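Local structure of cellobiose 2-epimerase (Ruminococcus albus, 3VW5) at residues Met95-Phe98 with Glu99-Ala103. The protein catalyses the reversible epimerization of cellobiose to 4-O-beta-D-glucopyranosyl-D-mannose, working on the unmodified sugar with an (alpha/alpha)6 barrel fold. The protein carries 2 engineered substitutions. Sequence-based numbering, arbitrary orientation.
Sequences MMDF and EGKPA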
ATOM      1  N   MET A  95       9.492 -13.112   6.035  1.00 40.36           N
ATOM      2  CA  MET A  95      10.075 -12.581   7.246  1.00 39.52           C
ATOM      3  C   MET A  95      11.529 -12.978   7.356  1.00 41.55           C
ATOM      4  O   MET A  95      11.868 -14.151   7.217  1.00 37.60           O
ATOM      5  CB  MET A  95       9.353 -13.171   8.444  1.00 39.18           C
ATOM      6  CG  MET A  95       9.529 -12.347   9.697  1.00 41.76           C
ATOM      7  SD  MET A  95       8.350 -11.000   9.641  1.00 55.57           S
ATOM      8  CE  MET A  95       9.293  -9.792  10.530  1.00 49.29           C
ATOM      9  N   MET A  96      12.389 -12.005   7.633  1.00 44.27           N
ATOM     10  CA  MET A  96      13.790 -12.297   7.918  1.00 44.74           C
ATOM     11  C   MET A  96      13.983 -12.126   9.416  1.00 42.99           C
ATOM     12  O   MET A  96      13.125 -11.555  10.076  1.00 45.99           O
ATOM     13  CB  MET A  96      14.693 -11.326   7.150  1.00 43.72           C
ATOM     14  CG  MET A  96      14.250 -11.074   5.707  1.00 46.87           C
ATOM     15  SD  MET A  96      14.070 -12.569   4.681  1.00 48.37           S
ATOM     16  CE  MET A  96      15.744 -13.235   4.763  1.00 43.83           C
ATOM     17  N   ASP A  97      15.079 -12.629   9.970  1.00 43.88           N
ATOM     18  CA  ASP A  97      15.447 -12.257  11.336  1.00 43.65           C
ATOM     19  C   ASP A  97      16.263 -10.954  11.269  1.00 47.15           C
ATOM     20  O   ASP A  97      16.479 -10.422  10.177  1.00 44.81           O
ATOM     21  CB  ASP A  97      16.191 -13.388  12.059  1.00 42.21           C
ATOM     22  CG  ASP A  97      17.552 -13.709  11.436  1.00 55.19           C
ATOM     23  OD1 ASP A  97      18.149 -12.849  10.740  1.00 55.00           O
ATOM     24  OD2 ASP A  97      18.037 -14.841  11.651  1.00 58.70           O
ATOM     25  N   PHE A  98      16.704 -10.435  12.416  1.00 50.80           N
ATOM     26  CA  PHE A  98      17.399  -9.144  12.430  1.00 47.70           C
ATOM     27  C   PHE A  98      18.704  -9.175  11.657  1.00 49.51           C
ATOM     28  O   PHE A  98      19.229  -8.131  11.246  1.00 50.18           O
ATOM     29  CB  PHE A  98      17.632  -8.632  13.852  1.00 51.62           C
ATOM     30  CG  PHE A  98      18.803  -9.276  14.567  1.00 56.14           C
ATOM     31  CD1 PHE A  98      18.689 -10.542  15.123  1.00 51.97           C
ATOM     32  CD2 PHE A  98      20.004  -8.589  14.719  1.00 53.79           C
ATOM     33  CE1 PHE A  98      19.755 -11.117  15.799  1.00 54.20           C
ATOM     34  CE2 PHE A  98      21.070  -9.159  15.393  1.00 54.22           C
ATOM     35  CZ  PHE A  98      20.944 -10.424  15.936  1.00 54.86           C
ATOM     36  N   GLU A  99      19.226 -10.377  11.447  1.00 49.94           N
ATOM     37  CA  GLU A  99      20.467 -10.532  10.688  1.00 53.88           C
ATOM     38  C   GLU A  99      20.260 -10.741   9.197  1.00 50.94           C
ATOM     39  O   GLU A  99      21.218 -10.711   8.433  1.00 51.45           O
ATOM     40  CB  GLU A  99      21.301 -11.675  11.251  1.00 51.44           C
ATOM     41  CG  GLU A  99      22.019 -11.302  12.520  1.00 59.37           C
ATOM     42  CD  GLU A  99      22.768 -12.473  13.117  1.00 71.81           C
ATOM     43  OE1 GLU A  99      22.229 -13.609  13.068  1.00 66.01           O
ATOM     44  OE2 GLU A  99      23.899 -12.254  13.617  1.00 71.83           O
ATOM     45  N   GLY A 100      19.013 -10.955   8.788  1.00 51.89           N
ATOM     46  CA  GLY A 100      18.708 -11.127   7.377  1.00 51.20           C
ATOM     47  C   GLY A 100      18.710 -12.579   6.940  1.00 50.03           C
ATOM     48  O   GLY A 100      18.859 -12.875   5.757  1.00 49.21           O
ATOM     49  N   LYS A 101      18.579 -13.487   7.903  1.00 47.14           N
ATOM     50  CA  LYS A 101      18.335 -14.891   7.597  1.00 49.46           C
ATOM     51  C   LYS A 101      16.847 -15.137   7.478  1.00 48.23           C
ATOM     52  O   LYS A 101      16.053 -14.545   8.207  1.00 46.95           O
ATOM     53  CB  LYS A 101      18.912 -15.812   8.670  1.00 53.35           C
ATOM     54  CG  LYS A 101      20.421 -15.834   8.681  1.00 71.22           C
ATOM     55  CD  LYS A 101      20.958 -17.016   9.474  1.00 83.25           C
ATOM     56  CE  LYS A 101      22.447 -16.833   9.777  1.00 89.93           C
ATOM     57  NZ  LYS A 101      22.681 -15.658  10.699  1.00 80.40           N
ATOM     58  N   PRO A 102      16.460 -16.009   6.543  1.00 49.01           N
ATOM     59  CA  PRO A 102      15.038 -16.310   6.330  1.00 45.61           C
ATOM     60  C   PRO A 102      14.377 -16.892   7.578  1.00 45.96           C
ATOM     61  O   PRO A 102      14.791 -17.953   8.044  1.00 46.40           O
ATOM     62  CB  PRO A 102      15.075 -17.337   5.196  1.00 44.82           C
ATOM     63  CG  PRO A 102      16.328 -16.960   4.422  1.00 46.00           C
ATOM     64  CD  PRO A 102      17.317 -16.600   5.500  1.00 43.82           C
ATOM     65  N   ALA A 103      13.375 -16.193   8.111  1.00 41.91           N
ATOM     66  CA  ALA A 103      12.661 -16.634   9.305  1.00 38.16           C
ATOM     67  C   ALA A 103      11.295 -17.258   8.966  1.00 41.14           C
ATOM     68  O   ALA A 103      10.827 -18.175   9.654  1.00 42.11           O
ATOM     69  CB  ALA A 103      12.501 -15.473  10.273  1.00 40.60           C
TER
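Asp97 turns its carboxylate back over the hairpin loop, where OD1 accepts a good bond from Lys101 N at 2.9 Å, approaching from above the carboxylate plane, and weak ones from Glu99 N and Gly100 N. A chi1 of 65° folds the carboxylate back toward the chain and brings OD1 to these amides. A type I turn with a G1 bulge, from Asp97 to Gly100, closes the beta hairpin of strands 95-96 and 102-108. In the turn's hydrogen bond Gly100 N lies 2.9 Å from Asp97 O, above the carbonyl plane; glycine suits the positive phi, where a side chain would meet the carbonyl before it. Hydrogen bonds from Asp97 N to Lys101 O (2.8 Å) and Ala103 N to Met95 O (2.7 Å) tie the arms together.

This network is the tight side, and the curled side chain of buried Met96 lays its methyl against the chain at Gly100 and Pro102, also touching Asn83 and Cys84 of helix 67-84. The exposed Glu99 and Lys101 side chains pack more loosely: Glu99 CG sits over the Phe98 ring face, 3.8 Å from its centroid, and Glu99 OE1 forms a salt bridge with Lys101 NZ (3.2 Å).

An alanine in place of Asp97 would probably leave Lys101 N without its carboxylate acceptor and the loop freer to flex. Asp97 OD2 and Glu99 OE1 are 4.6 Å apart; Lys101 NZ, paired with Glu99 but not touching Asp97, is likely to ease their repulsion, while Asp97 supplies a side-chain acceptor for the turn's amides.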